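Side-chain contacts in GntR family transcriptional regulator (Streptococcus agalactiae, PDB 7B5U), which binds the second messenger c-di-AMP through this dimeric RCK_C domain, part of the transcriptional regulator BusR, which recognises bipartite DNA motifs: residues A32-I37 against V45-F50; H28-T33 against K72-L77. All blocks are in the same frame, centred on the assembly; numbering follows the deposited sequence. Where two conformers were deposited one is given.

Contact 1 (A32-I37 against V45-F50); sequences ATIVAI and VSPGPF. With 2BA ((2R,3R,3aS,5R,7aR,9R,10R,10aS,12R,14aR)-2,9-bis(6-amino-9H-purin-9-yl)octahydro-2H,7H-difuro[3,2-d:3',2'-j][1,3,7,9,2,8 ]tetraoxadiphosphacyclododecine-3,5,10,12-tetrol 5,12-dioxide), chain C.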
loop_
_atom_site.group_PDB
_atom_site.type_symbol
_atom_site.label_atom_id
_atom_site.label_comp_id
_atom_site.label_asym_id
_atom_site.label_seq_id
_atom_site.Cartn_x
_atom_site.Cartn_y
_atom_site.Cartn_z
ATOM N N ALA A 32 4.662 -2.785 6.167
ATOM C CA ALA A 32 4.339 -3.158 4.798
ATOM C C ALA A 32 3.107 -2.432 4.284
ATOM O O ALA A 32 2.143 -2.215 5.026
ATOM C CB ALA A 32 4.075 -4.657 4.731
ATOM N N THR A 33 3.128 -2.097 2.998
ATOM C CA THR A 33 1.938 -1.607 2.310
ATOM C C THR A 33 1.496 -2.690 1.336
ATOM O O THR A 33 2.213 -2.996 0.368
ATOM C CB THR A 33 2.221 -0.297 1.579
ATOM O OG1 THR A 33 2.648 0.694 2.525
ATOM C CG2 THR A 33 0.973 0.215 0.875
ATOM N N ILE A 34 0.339 -3.292 1.609
ATOM C CA ILE A 34 -0.182 -4.367 0.767
ATOM C C ILE A 34 -0.768 -3.777 -0.510
ATOM O O ILE A 34 -1.617 -2.878 -0.463
ATOM C CB ILE A 34 -1.227 -5.201 1.527
ATOM C CG1 ILE A 34 -0.593 -5.899 2.740
ATOM C CG2 ILE A 34 -1.898 -6.185 0.579
ATOM C CD1 ILE A 34 -1.610 -6.568 3.658
ATOM N N VAL A 35 -0.304 -4.276 -1.659
ATOM C CA VAL A 35 -0.782 -3.798 -2.952
ATOM C C VAL A 35 -1.833 -4.714 -3.553
ATOM O O VAL A 35 -2.647 -4.264 -4.359
ATOM C CB VAL A 35 0.369 -3.545 -3.944
ATOM C CG1 VAL A 35 1.266 -2.472 -3.415
ATOM C CG2 VAL A 35 1.157 -4.810 -4.236
ATOM N N ALA A 36 -1.815 -5.995 -3.184
ATOM C CA ALA A 36 -2.797 -6.926 -3.715
ATOM C C ALA A 36 -2.865 -8.164 -2.834
ATOM O O ALA A 36 -1.889 -8.525 -2.175
ATOM C CB ALA A 36 -2.460 -7.355 -5.147
ATOM N N ILE A 37 -4.033 -8.810 -2.846
ATOM C CA ILE A 37 -4.228 -10.129 -2.257
ATOM C C ILE A 37 -4.663 -11.066 -3.369
ATOM O O ILE A 37 -5.560 -10.734 -4.154
ATOM C CB ILE A 37 -5.297 -10.121 -1.150
ATOM C CG1 ILE A 37 -4.914 -9.174 -0.020
ATOM C CG2 ILE A 37 -5.519 -11.538 -0.619
ATOM C CD1 ILE A 37 -6.077 -8.831 0.867
ATOM N N VAL A 45 -6.614 -5.749 -6.226
ATOM C CA VAL A 45 -5.575 -4.726 -6.210
ATOM C C VAL A 45 -6.086 -3.533 -5.416
ATOM O O VAL A 45 -7.261 -3.166 -5.519
ATOM C CB VAL A 45 -5.205 -4.327 -7.652
ATOM C CG1 VAL A 45 -4.124 -3.251 -7.679
ATOM C CG2 VAL A 45 -4.773 -5.558 -8.449
ATOM N N SER A 46 -5.199 -2.911 -4.631
ATOM C CA SER A 46 -5.559 -1.793 -3.755
ATOM C C SER A 46 -6.645 -2.240 -2.777
ATOM O O SER A 46 -7.777 -1.731 -2.807
ATOM C CB SER A 46 -6.005 -0.563 -4.546
ATOM O OG SER A 46 -6.000 0.554 -3.685
ATOM N N PRO A 47 -6.332 -3.189 -1.886
ATOM C CA PRO A 47 -7.407 -3.947 -1.214
ATOM C C PRO A 47 -8.196 -3.178 -0.166
ATOM O O PRO A 47 -9.345 -3.556 0.107
ATOM C CB PRO A 47 -6.663 -5.138 -0.596
ATOM C CG PRO A 47 -5.258 -4.625 -0.400
ATOM C CD PRO A 47 -4.998 -3.756 -1.598
ATOM N N GLY A 48 -7.623 -2.162 0.466
ATOM C CA GLY A 48 -8.310 -1.451 1.519
ATOM C C GLY A 48 -8.413 -2.229 2.820
ATOM O O GLY A 48 -7.997 -3.386 2.937
ATOM N N PRO A 49 -8.992 -1.577 3.834
ATOM C CA PRO A 49 -8.985 -2.132 5.194
ATOM C C PRO A 49 -9.971 -3.260 5.417
ATOM O O PRO A 49 -9.854 -3.964 6.430
ATOM C CB PRO A 49 -9.368 -0.919 6.051
ATOM C CG PRO A 49 -10.269 -0.114 5.137
ATOM C CD PRO A 49 -9.626 -0.252 3.781
ATOM N N PHE A 50 -10.948 -3.438 4.533
ATOM C CA PHE A 50 -11.987 -4.434 4.738
ATOM C C PHE A 50 -11.678 -5.763 4.064
ATOM O O PHE A 50 -12.394 -6.743 4.304
ATOM C CB PHE A 50 -13.334 -3.873 4.290
ATOM C CG PHE A 50 -13.632 -2.529 4.882
ATOM C CD1 PHE A 50 -13.638 -2.350 6.262
ATOM C CD2 PHE A 50 -13.878 -1.438 4.072
ATOM C CE1 PHE A 50 -13.902 -1.105 6.820
ATOM C CE2 PHE A 50 -14.146 -0.189 4.619
ATOM C CZ PHE A 50 -14.154 -0.021 5.991
HETATM P P 2BA C . -2.774 3.842 8.758
HETATM O O1P 2BA C . -1.562 3.319 8.084
HETATM O O2P 2BA C . -2.587 4.627 10.013
HETATM O "O5'" 2BA C . -3.607 4.694 7.657
HETATM C "C5'" 2BA C . -4.703 5.476 8.071
HETATM C "C4'" 2BA C . -5.485 5.888 6.790
HETATM O "O4'" 2BA C . -4.707 6.662 6.035
HETATM C "C3'" 2BA C . -5.920 4.661 5.949
HETATM O "O3'" 2BA C . -7.140 4.215 6.420
HETATM C "C2'" 2BA C . -5.907 5.287 4.532
HETATM O "O2'" 2BA C . -7.214 5.936 4.229
HETATM C "C1'" 2BA C . -4.885 6.165 4.551
HETATM N N9 2BA C . -3.600 5.641 4.102
HETATM C C8 2BA C . -2.558 5.332 4.917
HETATM N N7 2BA C . -1.550 4.865 4.156
HETATM C C5 2BA C . -2.003 4.882 2.877
HETATM C C6 2BA C . -1.450 4.543 1.671
HETATM N N6 2BA C . -0.129 4.024 1.506
HETATM N N1 2BA C . -2.158 4.699 0.552
HETATM C C2 2BA C . -3.434 5.167 0.590
HETATM N N3 2BA C . -3.999 5.531 1.752
HETATM C C4 2BA C . -3.251 5.361 2.861
HETATM P P1 2BA C . -7.683 2.700 6.063
HETATM O O1P1 2BA C . -7.553 2.403 4.609
HETATM O O2P1 2BA C . -9.057 2.602 6.634
HETATM O "O5'1" 2BA C . -6.639 1.714 6.840
HETATM C "C5'1" 2BA C . -6.682 1.651 8.253
HETATM C "C4'1" 2BA C . -5.385 0.906 8.712
HETATM O "O4'1" 2BA C . -5.370 -0.329 8.220
HETATM C "C3'1" 2BA C . -4.114 1.636 8.217
HETATM O "O3'1" 2BA C . -3.786 2.600 9.156
HETATM C "C2'1" 2BA C . -3.144 0.434 8.081
HETATM O "O2'1" 2BA C . -2.467 0.160 9.389
HETATM C "C1'1" 2BA C . -3.915 -0.603 7.691
HETATM N N91 2BA C . -4.042 -0.791 6.249
HETATM C C81 2BA C . -5.092 -0.468 5.452
HETATM N N71 2BA C . -4.795 -0.773 4.176
HETATM C C51 2BA C . -3.532 -1.262 4.197
HETATM C C61 2BA C . -2.662 -1.729 3.227
HETATM N N61 2BA C . -3.036 -1.795 1.848
HETATM N N11 2BA C . -1.470 -2.174 3.565
HETATM C C21 2BA C . -1.068 -2.131 4.857
HETATM N N31 2BA C . -1.865 -1.698 5.839
HETATM C C41 2BA C . -3.078 -1.254 5.467
#
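The ring of P47 lies over I34, a residue of strand 33-39. Its CG meets I34 CG2 at 3.8 Å, the two side chains crossing at about a right angle; in one of two conformers I37 also brings CD1 to P47 CB. I21 of helix 21-24 touches both I34 and P47. I34 puts CG1 beside its backbone N (chi1 -63°), which leaves CG2 anti to that N and turned to the proline. Its backbone serves the ligand: I34 N donates to N11 of one adenine of c-di-AMP at 2.9 Å, and amino N61 of the same base returns a bond to I34 O at 2.9 Å, so the base is read along its edge much as a neighbouring strand would be. One residue on, S46 N donates to V35 O at 2.9 Å. S46 OG bonds to T33 OG1 of the second subunit. Further along, P49 sets CG 3.3 Å from phosphate oxygen O2P1. A36 and V45 form an antiparallel non-hydrogen-bonded pair, and V35 and A36 both face F60, a classic beta bulge in strand 33-39, one of the two inner strands of the RCK_C sheet, beside the c-di-AMP pocket at the dimer interface.

Contact 2 (H28-T33 against K72-L77); sequences HQTGAT and KTYFNL. With 2BA ((2R,3R,3aS,5R,7aR,9R,10R,10aS,12R,14aR)-2,9-bis(6-amino-9H-purin-9-yl)octahydro-2H,7H-difuro[3,2-d:3',2'-j][1,3,7,9,2,8 ]tetraoxadiphosphacyclododecine-3,5,10,12-tetrol 5,12-dioxide), chain C.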
loop_
_atom_site.group_PDB
_atom_site.type_symbol
_atom_site.label_atom_id
_atom_site.label_comp_id
_atom_site.label_asym_id
_atom_site.label_seq_id
_atom_site.Cartn_x
_atom_site.Cartn_y
_atom_site.Cartn_z
ATOM N N HIS A 28 1.183 -0.557 10.531
ATOM C CA HIS A 28 1.731 -0.276 11.856
ATOM C C HIS A 28 2.363 -1.495 12.509
ATOM O O HIS A 28 3.203 -1.340 13.403
ATOM C CB HIS A 28 0.648 0.314 12.752
ATOM C CG HIS A 28 0.244 1.693 12.345
ATOM N ND1 HIS A 28 0.977 2.807 12.691
ATOM C CD2 HIS A 28 -0.803 2.143 11.613
ATOM C CE1 HIS A 28 0.407 3.884 12.182
ATOM N NE2 HIS A 28 -0.678 3.509 11.527
ATOM N N GLN A 29 1.971 -2.701 12.094
ATOM C CA GLN A 29 2.541 -3.909 12.681
ATOM C C GLN A 29 3.855 -4.301 12.028
ATOM O O GLN A 29 4.746 -4.824 12.704
ATOM C CB GLN A 29 1.582 -5.086 12.513
ATOM C CG GLN A 29 0.241 -4.896 13.153
ATOM C CD GLN A 29 0.286 -4.998 14.660
ATOM O OE1 GLN A 29 1.324 -5.282 15.248
ATOM N NE2 GLN A 29 -0.850 -4.760 15.297
ATOM N N THR A 30 3.980 -4.088 10.710
ATOM C CA THR A 30 5.078 -4.659 9.934
ATOM C C THR A 30 5.792 -3.667 9.034
ATOM O O THR A 30 6.820 -4.034 8.450
ATOM C CB THR A 30 4.581 -5.788 9.023
ATOM O OG1 THR A 30 3.700 -5.236 8.037
ATOM C CG2 THR A 30 3.885 -6.887 9.838
ATOM N N GLY A 31 5.259 -2.458 8.846
ATOM C CA GLY A 31 5.834 -1.527 7.899
ATOM C C GLY A 31 5.494 -1.790 6.450
ATOM O O GLY A 31 5.981 -1.055 5.578
ATOM N N ALA A 32 4.662 -2.785 6.167
ATOM C CA ALA A 32 4.339 -3.158 4.798
ATOM C C ALA A 32 3.107 -2.432 4.284
ATOM O O ALA A 32 2.143 -2.215 5.026
ATOM C CB ALA A 32 4.075 -4.657 4.731
ATOM N N THR A 33 3.128 -2.097 2.998
ATOM C CA THR A 33 1.938 -1.607 2.310
ATOM C C THR A 33 1.496 -2.690 1.336
ATOM O O THR A 33 2.213 -2.996 0.368
ATOM C CB THR A 33 2.221 -0.297 1.579
ATOM O OG1 THR A 33 2.648 0.694 2.525
ATOM C CG2 THR A 33 0.973 0.215 0.875
ATOM N N LYS A 72 7.079 -11.849 7.368
ATOM C CA LYS A 72 7.252 -13.286 7.508
ATOM C C LYS A 72 7.086 -13.725 8.959
ATOM O O LYS A 72 6.443 -14.743 9.240
ATOM C CB LYS A 72 8.618 -13.675 6.951
ATOM C CG LYS A 72 9.255 -14.848 7.636
ATOM C CD LYS A 72 10.613 -15.135 7.045
ATOM C CE LYS A 72 10.522 -16.340 6.175
ATOM N NZ LYS A 72 11.860 -16.882 5.947
ATOM N N THR A 73 7.649 -12.963 9.896
ATOM C CA THR A 73 7.491 -13.307 11.307
ATOM C C THR A 73 6.045 -13.155 11.751
ATOM O O THR A 73 5.502 -14.011 12.460
ATOM C CB THR A 73 8.403 -12.414 12.144
ATOM O OG1 THR A 73 9.758 -12.610 11.725
ATOM C CG2 THR A 73 8.295 -12.744 13.620
ATOM N N TYR A 74 5.416 -12.063 11.333
ATOM C CA TYR A 74 4.054 -11.749 11.730
ATOM C C TYR A 74 3.081 -12.847 11.321
ATOM O O TYR A 74 2.141 -13.155 12.065
ATOM C CB TYR A 74 3.677 -10.409 11.099
ATOM C CG TYR A 74 2.359 -9.810 11.508
ATOM C CD1 TYR A 74 2.214 -9.176 12.732
ATOM C CD2 TYR A 74 1.275 -9.835 10.645
ATOM C CE1 TYR A 74 1.011 -8.596 13.095
ATOM C CE2 TYR A 74 0.074 -9.255 10.994
ATOM C CZ TYR A 74 -0.050 -8.641 12.217
ATOM O OH TYR A 74 -1.251 -8.062 12.566
ATOM N N PHE A 75 3.284 -13.456 10.151
ATOM C CA PHE A 75 2.396 -14.505 9.665
ATOM C C PHE A 75 2.912 -15.919 9.949
ATOM O O PHE A 75 2.452 -16.879 9.316
ATOM C CB PHE A 75 2.079 -14.298 8.186
ATOM C CG PHE A 75 1.104 -13.181 7.932
ATOM C CD1 PHE A 75 1.520 -11.979 7.404
ATOM C CD2 PHE A 75 -0.233 -13.336 8.250
ATOM C CE1 PHE A 75 0.607 -10.953 7.182
ATOM C CE2 PHE A 75 -1.146 -12.323 8.025
ATOM C CZ PHE A 75 -0.726 -11.129 7.492
ATOM N N ASN A 76 3.854 -16.067 10.886
ATOM C CA ASN A 76 4.258 -17.388 11.378
ATOM C C ASN A 76 4.951 -18.210 10.289
ATOM O O ASN A 76 4.770 -19.424 10.198
ATOM C CB ASN A 76 3.088 -18.161 12.008
ATOM C CG ASN A 76 3.549 -19.394 12.758
ATOM O OD1 ASN A 76 4.639 -19.406 13.347
ATOM N ND2 ASN A 76 2.740 -20.451 12.722
ATOM N N LEU A 77 5.782 -17.547 9.481
ATOM C CA LEU A 77 6.469 -18.180 8.364
ATOM C C LEU A 77 7.965 -18.373 8.614
ATOM O O LEU A 77 8.724 -18.572 7.660
ATOM C CB LEU A 77 6.237 -17.388 7.076
ATOM C CG LEU A 77 4.784 -17.276 6.595
ATOM C CD1 LEU A 77 4.664 -16.371 5.376
ATOM C CD2 LEU A 77 4.250 -18.656 6.283
HETATM P P 2BA C . -2.774 3.842 8.758
HETATM O O1P 2BA C . -1.562 3.319 8.084
HETATM O O2P 2BA C . -2.587 4.627 10.013
HETATM O "O5'" 2BA C . -3.607 4.694 7.657
HETATM C "C5'" 2BA C . -4.703 5.476 8.071
HETATM C "C4'" 2BA C . -5.485 5.888 6.790
HETATM O "O4'" 2BA C . -4.707 6.662 6.035
HETATM C "C3'" 2BA C . -5.920 4.661 5.949
HETATM O "O3'" 2BA C . -7.140 4.215 6.420
HETATM C "C2'" 2BA C . -5.907 5.287 4.532
HETATM O "O2'" 2BA C . -7.214 5.936 4.229
HETATM C "C1'" 2BA C . -4.885 6.165 4.551
HETATM N N9 2BA C . -3.600 5.641 4.102
HETATM C C8 2BA C . -2.558 5.332 4.917
HETATM N N7 2BA C . -1.550 4.865 4.156
HETATM C C5 2BA C . -2.003 4.882 2.877
HETATM C C6 2BA C . -1.450 4.543 1.671
HETATM N N6 2BA C . -0.129 4.024 1.506
HETATM N N1 2BA C . -2.158 4.699 0.552
HETATM C C2 2BA C . -3.434 5.167 0.590
HETATM N N3 2BA C . -3.999 5.531 1.752
HETATM C C4 2BA C . -3.251 5.361 2.861
HETATM P P1 2BA C . -7.683 2.700 6.063
HETATM O O1P1 2BA C . -7.553 2.403 4.609
HETATM O O2P1 2BA C . -9.057 2.602 6.634
HETATM O "O5'1" 2BA C . -6.639 1.714 6.840
HETATM C "C5'1" 2BA C . -6.682 1.651 8.253
HETATM C "C4'1" 2BA C . -5.385 0.906 8.712
HETATM O "O4'1" 2BA C . -5.370 -0.329 8.220
HETATM C "C3'1" 2BA C . -4.114 1.636 8.217
HETATM O "O3'1" 2BA C . -3.786 2.600 9.156
HETATM C "C2'1" 2BA C . -3.144 0.434 8.081
HETATM O "O2'1" 2BA C . -2.467 0.160 9.389
HETATM C "C1'1" 2BA C . -3.915 -0.603 7.691
HETATM N N91 2BA C . -4.042 -0.791 6.249
HETATM C C81 2BA C . -5.092 -0.468 5.452
HETATM N N71 2BA C . -4.795 -0.773 4.176
HETATM C C51 2BA C . -3.532 -1.262 4.197
HETATM C C61 2BA C . -2.662 -1.729 3.227
HETATM N N61 2BA C . -3.036 -1.795 1.848
HETATM N N11 2BA C . -1.470 -2.174 3.565
HETATM C C21 2BA C . -1.068 -2.131 4.857
HETATM N N31 2BA C . -1.865 -1.698 5.839
HETATM C C41 2BA C . -3.078 -1.254 5.467
#
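A chi1 of -173° sets the Y74 ring opposite its own backbone N and swings it away from the last turn of helix 65-74, against T30, whose CG2 faces the ring. In T30, OG1 lies between the backbone N and the carbonyl carbon (chi1 66°), which leaves CG2 anti to the carbonyl carbon and beside N. This methyl sits over one face, 4.1 Å from the ring centroid and 28° off the normal, a CH-pi contact displaced toward the root of the ring: CG2 is 3.7 Å from Y74 CG. Q29 runs obliquely past the outer half, its chain bent at chi2, with CB 3.6 Å from Y74 CE1 and CG 3.5 Å from Y74 OH. The T30 methyl and the CB and CG methylenes of Q29 do the touching, and no hydrogen bond joins the two segments. T30 OG1 accepts from A32 N at 3.2 Å in an ST turn and is also bonded to V26 O. This turn lies at the C-terminal end of helix 26-30, next to G31 with its positive phi. On the opposite segment a Schellman motif ends helix 65-74, with N76 as its C-prime residue and L77 N bonded to K72 O. Both helices belong to the RCK_C domain, and their ends meet at a partly buried seam, where Y74 also stacks with H16 and R70 NH2 binds Q29 O. At the ligand, H28 NE2 donates to phosphate oxygen O2P of c-di-AMP at 2.7 Å, with the oxygen in the plane of the imidazole at its edge. H28 of the second subunit likewise bonds to the ligand, and P49 of that subunit packs against this H28.

How the contacts relate
From the N terminus, the chain passes strand 6-9 and helix 21-24 before helix 26-30 opens contact 2; strand 33-39 follows at once and opens contact 1. The two first segments overlap, sharing A32 and T33. Contact 1 closes first, over a short hairpin loop to the residues after strand 42-45. Contact 2 closes much later, at the end of helix 65-74, so the hairpin and residues 45-50 all fall within its span. Contact 1 ties the sheet to the loop before strand 52-53, whereas contact 2 joins two helix ends. Their centres are 13 Å apart, and each includes residues that touch c-di-AMP and the second subunit.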